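Local atomic coordinates of DNA translocase coupling protein (Clostridium perfringens, PDB entry 6O1W), a protein that probably couples ATP binding and hydrolysis to DNA translocation during conjugative transfer of its plasmid, as an FtsK/SpoIIIE-family ATPase. Residues E107-V112 and L154-I159; D125-P130 and L226-V231; G23-T28 and S79-I84; L14-L19 and I45-M50. All blocks are in the same frame, centred on the assembly; numbering follows the deposited sequence.

Contact 1: E107-V112 and L154-I159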
loop_
_atom_site.group_PDB
_atom_site.type_symbol
_atom_site.label_atom_id
_atom_site.label_comp_id
_atom_site.label_asym_id
_atom_site.label_seq_id
_atom_site.Cartn_x
_atom_site.Cartn_y
_atom_site.Cartn_z
ATOM N N GLU A 107 -10.053 -4.269 -18.253
ATOM C CA GLU A 107 -11.296 -4.670 -18.910
ATOM C C GLU A 107 -12.106 -5.539 -17.963
ATOM O O GLU A 107 -13.335 -5.395 -17.870
ATOM C CB GLU A 107 -10.983 -5.391 -20.249
ATOM C CG GLU A 107 -9.975 -6.544 -20.173
ATOM C CD GLU A 107 -8.483 -6.262 -20.327
ATOM O OE1 GLU A 107 -8.034 -5.134 -20.013
ATOM O OE2 GLU A 107 -7.756 -7.191 -20.750
ATOM N N GLN A 108 -11.401 -6.379 -17.186
ATOM C CA GLN A 108 -11.999 -7.270 -16.210
ATOM C C GLN A 108 -12.524 -6.483 -14.997
ATOM O O GLN A 108 -11.752 -5.829 -14.289
ATOM C CB GLN A 108 -10.987 -8.337 -15.792
ATOM C CG GLN A 108 -11.625 -9.616 -15.254
ATOM C CD GLN A 108 -10.579 -10.576 -14.762
ATOM O OE1 GLN A 108 -9.570 -10.835 -15.423
ATOM N NE2 GLN A 108 -10.793 -11.122 -13.582
ATOM N N GLU A 109 -13.849 -6.530 -14.787
ATOM C CA GLU A 109 -14.544 -5.860 -13.687
ATOM C C GLU A 109 -13.957 -6.354 -12.356
ATOM O O GLU A 109 -13.750 -7.552 -12.198
ATOM C CB GLU A 109 -16.069 -6.168 -13.777
ATOM C CG GLU A 109 -16.945 -5.304 -12.886
ATOM C CD GLU A 109 -16.941 -5.603 -11.393
ATOM O OE1 GLU A 109 -16.828 -6.790 -11.009
ATOM O OE2 GLU A 109 -17.038 -4.636 -10.604
ATOM N N GLY A 110 -13.677 -5.442 -11.435
ATOM C CA GLY A 110 -13.123 -5.801 -10.129
ATOM C C GLY A 110 -11.611 -5.893 -10.060
ATOM O O GLY A 110 -11.053 -6.059 -8.976
ATOM N N VAL A 111 -10.936 -5.779 -11.202
ATOM C CA VAL A 111 -9.475 -5.812 -11.284
ATOM C C VAL A 111 -9.007 -4.366 -11.345
ATOM O O VAL A 111 -9.471 -3.586 -12.200
ATOM C CB VAL A 111 -8.906 -6.653 -12.483
ATOM C CG1 VAL A 111 -7.377 -6.623 -12.507
ATOM C CG2 VAL A 111 -9.373 -8.102 -12.416
ATOM N N VAL A 112 -8.086 -4.015 -10.430
ATOM C CA VAL A 112 -7.476 -2.690 -10.355
ATOM C C VAL A 112 -5.941 -2.785 -10.435
ATOM O O VAL A 112 -5.368 -3.808 -10.077
ATOM C CB VAL A 112 -7.981 -1.872 -9.122
ATOM C CG1 VAL A 112 -9.516 -1.768 -9.120
ATOM C CG2 VAL A 112 -7.474 -2.457 -7.801
ATOM N N LEU A 154 -15.050 3.311 -10.313
ATOM C CA LEU A 154 -16.123 4.208 -10.789
ATOM C C LEU A 154 -16.262 4.072 -12.320
ATOM O O LEU A 154 -17.374 4.119 -12.844
ATOM C CB LEU A 154 -15.800 5.680 -10.432
ATOM C CG LEU A 154 -15.989 6.093 -8.967
ATOM C CD1 LEU A 154 -15.590 7.516 -8.761
ATOM C CD2 LEU A 154 -17.443 5.893 -8.501
ATOM N N LYS A 155 -15.124 3.869 -13.021
ATOM C CA LYS A 155 -15.050 3.661 -14.480
ATOM C C LYS A 155 -15.575 2.291 -14.864
ATOM O O LYS A 155 -15.920 2.102 -16.013
ATOM C CB LYS A 155 -13.591 3.824 -15.000
ATOM C CG LYS A 155 -13.105 5.266 -15.087
ATOM C CD LYS A 155 -13.642 5.973 -16.328
ATOM C CE LYS A 155 -12.779 5.792 -17.550
ATOM N NZ LYS A 155 -13.558 6.024 -18.790
ATOM N N GLN A 156 -15.631 1.326 -13.916
ATOM C CA GLN A 156 -16.196 -0.013 -14.190
ATOM C C GLN A 156 -17.641 -0.079 -13.751
ATOM O O GLN A 156 -18.239 -1.144 -13.819
ATOM C CB GLN A 156 -15.386 -1.137 -13.538
ATOM C CG GLN A 156 -13.947 -1.184 -14.039
ATOM C CD GLN A 156 -13.071 -2.143 -13.293
ATOM O OE1 GLN A 156 -13.479 -2.787 -12.331
ATOM N NE2 GLN A 156 -11.842 -2.273 -13.742
ATOM N N GLY A 157 -18.200 1.053 -13.321
ATOM C CA GLY A 157 -19.611 1.131 -12.935
ATOM C C GLY A 157 -19.935 0.902 -11.469
ATOM O O GLY A 157 -21.110 0.748 -11.129
ATOM N N ALA A 158 -18.926 0.884 -10.577
ATOM C CA ALA A 158 -19.211 0.666 -9.143
ATOM C C ALA A 158 -19.917 1.872 -8.506
ATOM O O ALA A 158 -19.818 2.995 -9.027
ATOM C CB ALA A 158 -17.918 0.394 -8.380
ATOM N N ILE A 159 -20.634 1.608 -7.391
ATOM C CA ILE A 159 -21.299 2.570 -6.503
ATOM C C ILE A 159 -20.215 2.923 -5.467
ATOM O O ILE A 159 -19.550 2.019 -4.962
ATOM C CB ILE A 159 -22.555 1.944 -5.778
ATOM C CG1 ILE A 159 -23.680 1.652 -6.782
ATOM C CG2 ILE A 159 -23.084 2.861 -4.650
ATOM C CD1 ILE A 159 -24.745 0.637 -6.269
#
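The flat carboxamide of Gln156 turns both its N and its O end to the turn at 108-111. At one end NE2 donates to Val111 O over 3.1 Å, and the acceptor lies only 12° out of the amide plane; NE2 also has a weak bond to Glu106 O. At the other end OE1 takes the backbone N-H of Gly110 at 2.8 Å, the donor tilted 31° from the carbonyl plane. Beside that bond, Glu109 CA comes to 3.5 Å from OE1, so the amide is set against the main chain of the turn. Gln156 reaches this place with CG beside its own backbone N and the rest of the chain extended (chi2 172°).

The receiving backbone is a type II beta turn, closed by Val111 N bonding to Gln108 O at 3.2 Å. Gly110, with positive phi, is its third residue. The carboxylate of Glu109 serves a different partner, the Arg228 side chain, in a salt bridge. On the other side, Gly157 terminates helix 142-155 in a Schellman motif: Gly157 N bonds to Leu154 O at 3.2 Å and Ala158 N to Leu153 O. The helix begins within the Walker A motif, at Lys142, and the contact lies at its other end.

Donor and acceptor on the turn match acceptor and donor on the amide, which fixes the rotation of the Gln156 carboxamide. A single neutral side chain thereby ties the C-terminal end of the helix to the beginning of strand 111-116 through backbone groups.

Contact 2: D125-P130 and L226-V231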
loop_
_atom_site.group_PDB
_atom_site.type_symbol
_atom_site.label_atom_id
_atom_site.label_comp_id
_atom_site.label_asym_id
_atom_site.label_seq_id
_atom_site.Cartn_x
_atom_site.Cartn_y
_atom_site.Cartn_z
ATOM N N ASP A 125 -7.206 -8.215 -7.825
ATOM C CA ASP A 125 -8.521 -8.720 -8.231
ATOM C C ASP A 125 -9.390 -8.729 -6.972
ATOM O O ASP A 125 -9.278 -9.622 -6.119
ATOM C CB ASP A 125 -8.430 -10.123 -8.844
ATOM C CG ASP A 125 -9.772 -10.674 -9.328
ATOM O OD1 ASP A 125 -10.820 -10.089 -8.977
ATOM O OD2 ASP A 125 -9.772 -11.690 -10.058
ATOM N N LEU A 126 -10.264 -7.719 -6.865
ATOM C CA LEU A 126 -11.149 -7.547 -5.721
ATOM C C LEU A 126 -12.091 -8.726 -5.499
ATOM O O LEU A 126 -12.515 -8.912 -4.365
ATOM C CB LEU A 126 -11.908 -6.212 -5.799
ATOM C CG LEU A 126 -11.038 -4.941 -5.798
ATOM C CD1 LEU A 126 -11.881 -3.762 -5.927
ATOM C CD2 LEU A 126 -10.229 -4.821 -4.523
ATOM N N ASN A 127 -12.325 -9.593 -6.522
ATOM C CA ASN A 127 -13.136 -10.816 -6.340
ATOM C C ASN A 127 -12.367 -11.894 -5.527
ATOM O O ASN A 127 -12.984 -12.807 -4.985
ATOM C CB ASN A 127 -13.601 -11.382 -7.708
ATOM C CG ASN A 127 -14.536 -10.452 -8.456
ATOM O OD1 ASN A 127 -14.311 -10.079 -9.612
ATOM N ND2 ASN A 127 -15.586 -10.021 -7.800
ATOM N N LYS A 128 -11.033 -11.771 -5.427
ATOM C CA LYS A 128 -10.155 -12.715 -4.708
ATOM C C LYS A 128 -9.623 -12.161 -3.383
ATOM O O LYS A 128 -9.577 -12.888 -2.392
ATOM C CB LYS A 128 -8.997 -13.141 -5.619
ATOM C CG LYS A 128 -9.485 -13.987 -6.802
ATOM C CD LYS A 128 -8.468 -14.118 -7.913
ATOM C CE LYS A 128 -8.984 -15.065 -8.978
ATOM N NZ LYS A 128 -8.111 -15.088 -10.184
ATOM N N SER A 129 -9.264 -10.862 -3.359
ATOM C CA SER A 129 -8.705 -10.175 -2.183
ATOM C C SER A 129 -9.525 -8.878 -2.076
ATOM O O SER A 129 -9.261 -7.909 -2.778
ATOM C CB SER A 129 -7.215 -9.954 -2.384
ATOM O OG SER A 129 -6.997 -9.215 -3.573
ATOM N N PRO A 130 -10.652 -8.948 -1.326
ATOM C CA PRO A 130 -11.665 -7.878 -1.410
ATOM C C PRO A 130 -11.397 -6.560 -0.696
ATOM O O PRO A 130 -12.103 -5.585 -0.995
ATOM C CB PRO A 130 -12.930 -8.545 -0.841
ATOM C CG PRO A 130 -12.421 -9.621 0.080
ATOM C CD PRO A 130 -11.141 -10.103 -0.530
ATOM N N LEU A 226 -26.913 -6.511 -9.314
ATOM C CA LEU A 226 -26.293 -5.998 -8.097
ATOM C C LEU A 226 -24.975 -5.380 -8.555
ATOM O O LEU A 226 -24.273 -5.956 -9.373
ATOM C CB LEU A 226 -26.013 -7.127 -7.078
ATOM C CG LEU A 226 -27.204 -7.900 -6.549
ATOM C CD1 LEU A 226 -26.732 -9.118 -5.743
ATOM C CD2 LEU A 226 -28.081 -7.028 -5.690
ATOM N N LYS A 227 -24.675 -4.204 -8.076
ATOM C CA LYS A 227 -23.454 -3.513 -8.459
ATOM C C LYS A 227 -22.416 -3.612 -7.362
ATOM O O LYS A 227 -22.767 -3.626 -6.172
ATOM C CB LYS A 227 -23.767 -2.036 -8.716
ATOM C CG LYS A 227 -24.735 -1.773 -9.885
ATOM C CD LYS A 227 -24.743 -0.287 -10.242
ATOM C CE LYS A 227 -25.716 0.060 -11.342
ATOM N NZ LYS A 227 -25.204 -0.331 -12.685
ATOM N N ARG A 228 -21.124 -3.612 -7.759
ATOM C CA ARG A 228 -20.015 -3.534 -6.806
ATOM C C ARG A 228 -20.157 -2.230 -5.996
ATOM O O ARG A 228 -20.458 -1.186 -6.572
ATOM C CB ARG A 228 -18.655 -3.528 -7.544
ATOM C CG ARG A 228 -17.458 -3.458 -6.577
ATOM C CD ARG A 228 -16.097 -3.728 -7.222
ATOM N NE ARG A 228 -16.128 -4.960 -8.005
ATOM C CZ ARG A 228 -16.039 -6.185 -7.512
ATOM N NH1 ARG A 228 -15.846 -6.374 -6.213
ATOM N NH2 ARG A 228 -16.161 -7.233 -8.307
ATOM N N ILE A 229 -19.977 -2.309 -4.680
ATOM C CA ILE A 229 -19.968 -1.154 -3.795
ATOM C C ILE A 229 -18.523 -0.936 -3.279
ATOM O O ILE A 229 -17.938 -1.851 -2.702
ATOM C CB ILE A 229 -20.964 -1.302 -2.607
ATOM C CG1 ILE A 229 -22.435 -1.341 -3.109
ATOM C CG2 ILE A 229 -20.760 -0.153 -1.609
ATOM C CD1 ILE A 229 -23.471 -1.892 -2.076
ATOM N N ILE A 230 -17.957 0.275 -3.479
ATOM C CA ILE A 230 -16.636 0.606 -2.949
ATOM C C ILE A 230 -16.788 1.610 -1.808
ATOM O O ILE A 230 -17.501 2.605 -1.932
ATOM C CB ILE A 230 -15.586 1.016 -4.023
ATOM C CG1 ILE A 230 -14.184 1.275 -3.349
ATOM C CG2 ILE A 230 -16.078 2.170 -4.926
ATOM C CD1 ILE A 230 -13.116 1.950 -4.172
ATOM N N VAL A 231 -16.174 1.302 -0.677
ATOM C CA VAL A 231 -16.235 2.129 0.526
ATOM C C VAL A 231 -14.817 2.613 0.803
ATOM O O VAL A 231 -13.935 1.807 1.081
ATOM C CB VAL A 231 -16.816 1.352 1.732
ATOM C CG1 VAL A 231 -17.030 2.277 2.930
ATOM C CG2 VAL A 231 -18.104 0.619 1.361
HETATM O O HOH W 1 -15.195 -8.435 -4.113
#
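Arg228 meets Leu126 and Asn127 in the loop that links strand 121-125 to strand 132-135, within the P-loop NTPase domain and away from its ATP site. The loop is shaped by an Asx turn: Asp125 OD1 accepts from Asn127 N at 2.9 Å, with the donor well above the carboxylate plane. Asp125 O also receives two backbone bonds, from Lys128 N at 2.9 Å and from Ser129 N at 3.0 Å.

Across the contact, Arg228 starts with CG anti to its backbone nitrogen and then bends at chi3 (-50°), which brings the guanidinium to the loop. Leu126 CB approaches NH1 obliquely at 4.0 Å, while the Asn127 amide comes to the guanidinium edge, its plane turned 62° from that of the arginine. A water also sits at this edge, in the guanidinium plane. It accepts from Arg228 NH1 at 3.0 Å and donates to Leu126 O at 2.7 Å, completing a bridge from the charged group to the backbone of the loop. NE is paired with Glu109, and NH1 bonds to Asn273 as well, so the buried charge is probably balanced, at least in part, by Glu109.

The side chains of Leu126 and Arg228 both touch Leu153 of helix 142-155. Strand 229-233 runs between the parallel strands 159-163 and 272-278, and Asn273 of the latter also bonds to Pro130 O.

Contact 3: G23-T28 and S79-I84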
loop_
_atom_site.group_PDB
_atom_site.type_symbol
_atom_site.label_atom_id
_atom_site.label_comp_id
_atom_site.label_asym_id
_atom_site.label_seq_id
_atom_site.Cartn_x
_atom_site.Cartn_y
_atom_site.Cartn_z
ATOM N N GLY A 23 42.726 0.723 3.318
ATOM C CA GLY A 23 42.902 1.273 4.660
ATOM C C GLY A 23 44.373 1.445 4.998
ATOM O O GLY A 23 45.228 1.193 4.141
ATOM N N ALA A 24 44.694 1.825 6.262
ATOM C CA ALA A 24 46.091 2.000 6.726
ATOM C C ALA A 24 46.940 0.731 6.578
ATOM O O ALA A 24 48.155 0.829 6.375
ATOM C CB ALA A 24 46.121 2.472 8.176
ATOM N N ASP A 25 46.292 -0.452 6.660
ATOM C CA ASP A 25 46.904 -1.780 6.494
ATOM C C ASP A 25 47.113 -2.148 5.010
ATOM O O ASP A 25 47.558 -3.255 4.722
ATOM C CB ASP A 25 46.031 -2.847 7.181
ATOM C CG ASP A 25 44.572 -2.913 6.720
ATOM O OD1 ASP A 25 44.191 -2.137 5.795
ATOM O OD2 ASP A 25 43.809 -3.729 7.283
ATOM N N SER A 26 46.764 -1.230 4.076
ATOM C CA SER A 26 46.852 -1.368 2.613
ATOM C C SER A 26 45.911 -2.457 2.032
ATOM O O SER A 26 46.103 -2.906 0.897
ATOM C CB SER A 26 48.299 -1.570 2.159
ATOM O OG SER A 26 49.083 -0.428 2.468
ATOM N N LYS A 27 44.856 -2.831 2.772
ATOM C CA LYS A 27 43.916 -3.827 2.261
ATOM C C LYS A 27 42.659 -3.178 1.724
ATOM O O LYS A 27 42.190 -2.174 2.273
ATOM C CB LYS A 27 43.571 -4.868 3.328
ATOM C CG LYS A 27 44.774 -5.733 3.678
ATOM C CD LYS A 27 44.439 -6.852 4.637
ATOM C CE LYS A 27 45.686 -7.596 5.058
ATOM N NZ LYS A 27 46.330 -8.312 3.926
ATOM N N THR A 28 42.100 -3.764 0.656
ATOM C CA THR A 28 40.831 -3.304 0.087
ATOM C C THR A 28 39.743 -3.923 0.993
ATOM O O THR A 28 40.023 -4.918 1.661
ATOM C CB THR A 28 40.644 -3.782 -1.358
ATOM O OG1 THR A 28 40.754 -5.198 -1.392
ATOM C CG2 THR A 28 41.587 -3.123 -2.337
ATOM N N SER A 79 31.693 -2.440 15.027
ATOM C CA SER A 79 32.936 -1.699 15.249
ATOM C C SER A 79 33.162 -0.626 14.189
ATOM O O SER A 79 32.381 -0.509 13.242
ATOM C CB SER A 79 34.127 -2.656 15.262
ATOM O OG SER A 79 34.567 -2.972 13.952
ATOM N N LYS A 80 34.268 0.120 14.329
ATOM C CA LYS A 80 34.647 1.129 13.358
ATOM C C LYS A 80 35.332 0.463 12.134
ATOM O O LYS A 80 35.670 1.149 11.170
ATOM C CB LYS A 80 35.490 2.245 14.013
ATOM C CG LYS A 80 34.655 3.438 14.523
ATOM C CD LYS A 80 33.758 3.102 15.746
ATOM C CE LYS A 80 32.501 3.937 15.808
ATOM N NZ LYS A 80 31.451 3.289 16.635
ATOM N N ARG A 81 35.477 -0.886 12.165
ATOM C CA ARG A 81 36.017 -1.697 11.070
ATOM C C ARG A 81 34.898 -2.237 10.154
ATOM O O ARG A 81 35.199 -2.797 9.106
ATOM C CB ARG A 81 36.808 -2.890 11.613
ATOM C CG ARG A 81 38.209 -2.561 12.089
ATOM C CD ARG A 81 38.945 -3.843 12.440
ATOM N NE ARG A 81 39.575 -4.442 11.263
ATOM C CZ ARG A 81 40.845 -4.253 10.921
ATOM N NH1 ARG A 81 41.641 -3.507 11.679
ATOM N NH2 ARG A 81 41.334 -4.821 9.827
ATOM N N ILE A 82 33.632 -2.099 10.559
ATOM C CA ILE A 82 32.487 -2.645 9.830
ATOM C C ILE A 82 31.594 -1.570 9.233
ATOM O O ILE A 82 31.124 -0.684 9.952
ATOM C CB ILE A 82 31.666 -3.645 10.730
ATOM C CG1 ILE A 82 32.540 -4.829 11.285
ATOM C CG2 ILE A 82 30.384 -4.166 10.052
ATOM C CD1 ILE A 82 33.017 -5.927 10.282
ATOM N N VAL A 83 31.324 -1.683 7.921
ATOM C CA VAL A 83 30.359 -0.819 7.237
ATOM C C VAL A 83 29.276 -1.688 6.642
ATOM O O VAL A 83 29.538 -2.817 6.217
ATOM C CB VAL A 83 30.913 0.230 6.228
ATOM C CG1 VAL A 83 31.935 1.146 6.891
ATOM C CG2 VAL A 83 31.479 -0.429 4.979
ATOM N N ILE A 84 28.062 -1.189 6.670
ATOM C CA ILE A 84 26.872 -1.877 6.186
ATOM C C ILE A 84 26.243 -0.958 5.166
ATOM O O ILE A 84 25.912 0.185 5.498
ATOM C CB ILE A 84 25.886 -2.178 7.354
ATOM C CG1 ILE A 84 26.548 -3.073 8.442
ATOM C CG2 ILE A 84 24.560 -2.768 6.811
ATOM C CD1 ILE A 84 25.780 -3.255 9.756
#
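Two type I beta turns, Gly23 to Ser26 and Ser79 to Ile82, lie near one another at one end of the four-stranded antiparallel sheet of the N-terminal region, and only Asp25 and Arg81 span the distance between them. The first turn lies in the loop between helix 7-18 and strand 30-36. It is closed by Ser26 N bonding to Gly23 O at 2.9 Å, and Gly23 N returns to Lys27 O at 3.1 Å. The second turn leads into strand 82-89; its closing bond is weak, and Ser79 OG accepts from Arg81 N at 2.9 Å in an ST turn.

The two side chains come from opposite directions. Asp25 OD2 and Arg81 NH2 stand 3.7 Å apart, a long salt bridge in which the carboxylate and guanidinium planes are turned 75° against each other. At this length and with Arg81 exposed, the pairing is probably weak. Arg81 has a second acidic partner, Glu48 of the adjacent strand 43-48, which takes its NE. Selenomethionine Met50 packs against both Asp25 and Arg81.

Asp25 divides its carboxylate between the two roles. With CG lying between the backbone N and the carbonyl carbon (chi1 56°), OD1 turns back to its own loop and forms an Asx turn, accepting from Lys27 N at 3.2 Å with the donor 58° above the carboxylate plane.

Contact 4: L14-L19 and I45-M50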
loop_
_atom_site.group_PDB
_atom_site.type_symbol
_atom_site.label_atom_id
_atom_site.label_comp_id
_atom_site.label_asym_id
_atom_site.label_seq_id
_atom_site.Cartn_x
_atom_site.Cartn_y
_atom_site.Cartn_z
ATOM N N LEU A 14 38.493 -6.103 -7.666
ATOM C CA LEU A 14 38.887 -5.339 -8.843
ATOM C C LEU A 14 38.385 -3.885 -8.768
ATOM O O LEU A 14 39.150 -2.956 -9.039
ATOM C CB LEU A 14 38.362 -6.027 -10.121
ATOM C CG LEU A 14 38.662 -5.327 -11.464
ATOM C CD1 LEU A 14 40.151 -5.284 -11.752
ATOM C CD2 LEU A 14 37.890 -5.969 -12.595
ATOM N N ALA A 15 37.133 -3.699 -8.367
ATOM C CA ALA A 15 36.538 -2.372 -8.248
ATOM C C ALA A 15 37.303 -1.531 -7.222
ATOM O O ALA A 15 37.668 -0.396 -7.518
ATOM C CB ALA A 15 35.054 -2.488 -7.876
ATOM N N PHE A 16 37.607 -2.109 -6.035
ATOM C CA PHE A 16 38.306 -1.374 -4.977
ATOM C C PHE A 16 39.762 -1.022 -5.338
ATOM O O PHE A 16 40.226 0.082 -5.055
ATOM C CB PHE A 16 38.217 -2.151 -3.668
ATOM C CG PHE A 16 36.848 -2.214 -3.052
ATOM C CD1 PHE A 16 36.079 -1.062 -2.902
ATOM C CD2 PHE A 16 36.351 -3.407 -2.551
ATOM C CE1 PHE A 16 34.802 -1.122 -2.330
ATOM C CE2 PHE A 16 35.086 -3.455 -1.947
ATOM C CZ PHE A 16 34.330 -2.310 -1.825
ATOM N N GLU A 17 40.465 -1.962 -5.980
ATOM C CA GLU A 17 41.846 -1.798 -6.437
ATOM C C GLU A 17 41.966 -0.710 -7.524
ATOM O O GLU A 17 42.896 0.095 -7.466
ATOM C CB GLU A 17 42.375 -3.141 -6.947
ATOM C CG GLU A 17 42.864 -4.024 -5.817
ATOM C CD GLU A 17 43.258 -5.438 -6.198
ATOM O OE1 GLU A 17 43.281 -5.752 -7.410
ATOM O OE2 GLU A 17 43.547 -6.235 -5.274
ATOM N N GLN A 18 41.007 -0.648 -8.479
ATOM C CA GLN A 18 40.961 0.415 -9.526
ATOM C C GLN A 18 40.868 1.826 -8.843
ATOM O O GLN A 18 41.368 2.812 -9.380
ATOM C CB GLN A 18 39.713 0.234 -10.415
ATOM C CG GLN A 18 39.888 -0.758 -11.546
ATOM C CD GLN A 18 38.605 -1.083 -12.270
ATOM O OE1 GLN A 18 37.474 -0.872 -11.790
ATOM N NE2 GLN A 18 38.761 -1.617 -13.445
ATOM N N LEU A 19 40.245 1.892 -7.647
ATOM C CA LEU A 19 40.104 3.141 -6.884
ATOM C C LEU A 19 41.223 3.355 -5.874
ATOM O O LEU A 19 41.280 4.410 -5.246
ATOM C CB LEU A 19 38.752 3.131 -6.142
ATOM C CG LEU A 19 37.488 3.033 -7.000
ATOM C CD1 LEU A 19 36.240 2.912 -6.135
ATOM C CD2 LEU A 19 37.411 4.155 -7.997
ATOM N N ILE A 45 24.974 -5.238 2.213
ATOM C CA ILE A 45 26.350 -5.612 1.932
ATOM C C ILE A 45 27.208 -5.163 3.088
ATOM O O ILE A 45 27.235 -3.975 3.417
ATOM C CB ILE A 45 26.879 -5.104 0.570
ATOM C CG1 ILE A 45 25.792 -5.140 -0.538
ATOM C CG2 ILE A 45 28.110 -5.908 0.157
ATOM C CD1 ILE A 45 26.140 -4.215 -1.777
ATOM N N THR A 46 27.892 -6.123 3.723
ATOM C CA THR A 46 28.723 -5.841 4.880
ATOM C C THR A 46 30.168 -5.989 4.499
ATOM O O THR A 46 30.572 -7.035 3.991
ATOM C CB THR A 46 28.312 -6.754 6.052
ATOM O OG1 THR A 46 26.909 -6.632 6.238
ATOM C CG2 THR A 46 29.034 -6.420 7.337
ATOM N N PHE A 47 30.961 -4.943 4.781
ATOM C CA PHE A 47 32.393 -4.909 4.507
ATOM C C PHE A 47 33.192 -4.662 5.760
ATOM O O PHE A 47 32.792 -3.878 6.629
ATOM C CB PHE A 47 32.737 -3.814 3.473
ATOM C CG PHE A 47 32.299 -4.099 2.053
ATOM C CD1 PHE A 47 32.992 -5.019 1.260
ATOM C CD2 PHE A 47 31.248 -3.402 1.483
ATOM C CE1 PHE A 47 32.614 -5.252 -0.061
ATOM C CE2 PHE A 47 30.874 -3.629 0.155
ATOM C CZ PHE A 47 31.544 -4.565 -0.599
ATOM N N GLU A 48 34.369 -5.278 5.808
ATOM C CA GLU A 48 35.327 -5.054 6.857
ATOM C C GLU A 48 36.556 -4.377 6.268
ATOM O O GLU A 48 37.132 -4.873 5.289
ATOM C CB GLU A 48 35.709 -6.343 7.567
ATOM C CG GLU A 48 36.454 -6.049 8.858
ATOM C CD GLU A 48 37.106 -7.238 9.529
ATOM O OE1 GLU A 48 36.909 -8.382 9.057
ATOM O OE2 GLU A 48 37.823 -7.021 10.532
ATOM N N SER A 49 36.968 -3.251 6.879
ATOM C CA SER A 49 38.151 -2.472 6.452
ATOM C C SER A 49 38.559 -1.440 7.513
ATOM O O SER A 49 37.807 -1.177 8.440
ATOM C CB SER A 49 37.867 -1.735 5.134
ATOM O OG SER A 49 36.973 -0.667 5.366
HETATM N N MSE A 50 39.695 -0.805 7.315
HETATM C CA MSE A 50 40.181 0.248 8.187
HETATM C C MSE A 50 39.839 1.634 7.621
HETATM O O MSE A 50 40.334 2.632 8.149
HETATM C CB MSE A 50 41.699 0.106 8.384
HETATM C CG MSE A 50 42.084 -1.016 9.332
HETATM SE SE MSE A 50 43.998 -0.940 9.673
HETATM C CE MSE A 50 44.072 0.710 10.805
#
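Helix 7-18 and strand 43-48 keep their main chains well apart here, the nearest CA atoms being those of Phe16 and Ser49 at 11.5 Å, and two phenylalanines bridge the distance. Phe16 and Phe47 extend toward each other from opposite directions and form a T-shaped pair. The ring centroids lie 5.2 Å apart, with the planes at 83°. Phe16 supplies the edge: its CE2 comes to 3.6 Å from Phe47 CE1, and its CZ stands 3.7 Å above the plane of the Phe47 ring, offset toward the rim. In both residues CB points toward the other segment, with CG beside the backbone N and anti to the carbonyl carbon.

The pair belongs to a larger aromatic cluster. Phe47 also meets Tyr12 edge-to-face and packs against the ring of Trp56 from helix 53-58, while Phe16 touches Leu63 of helix 60-67 and Pro29. No hydrogen bond joins the two segments, so their contact is apolar and buried. Edge-to-face aromatic rings between helices and an antiparallel sheet form part of the hydrophobic core of a small alpha+beta unit.

How the contacts relate
The four contacts fall into two groups on opposite sides of the chain's centre. Contacts 4 and 3, with centres 8 Å apart, share the N-terminal antiparallel sheet; their segments alternate along the chain, and the neighbouring strands 43-48 and 82-89 are joined by backbone bonds. Contacts 1 and 2 come later, alternate in the same way with centres 9 Å apart, and reach the ten-stranded mixed sheet of the FtsK/SpoIIIE-family ATPase region, meeting through Glu109 and Arg228. Centres of contacts in different groups are 52 to 57 Å apart, with no touch between them. Each pair thus belongs to one lobe, the N-terminal unit or the ATPase region, and none joins the two.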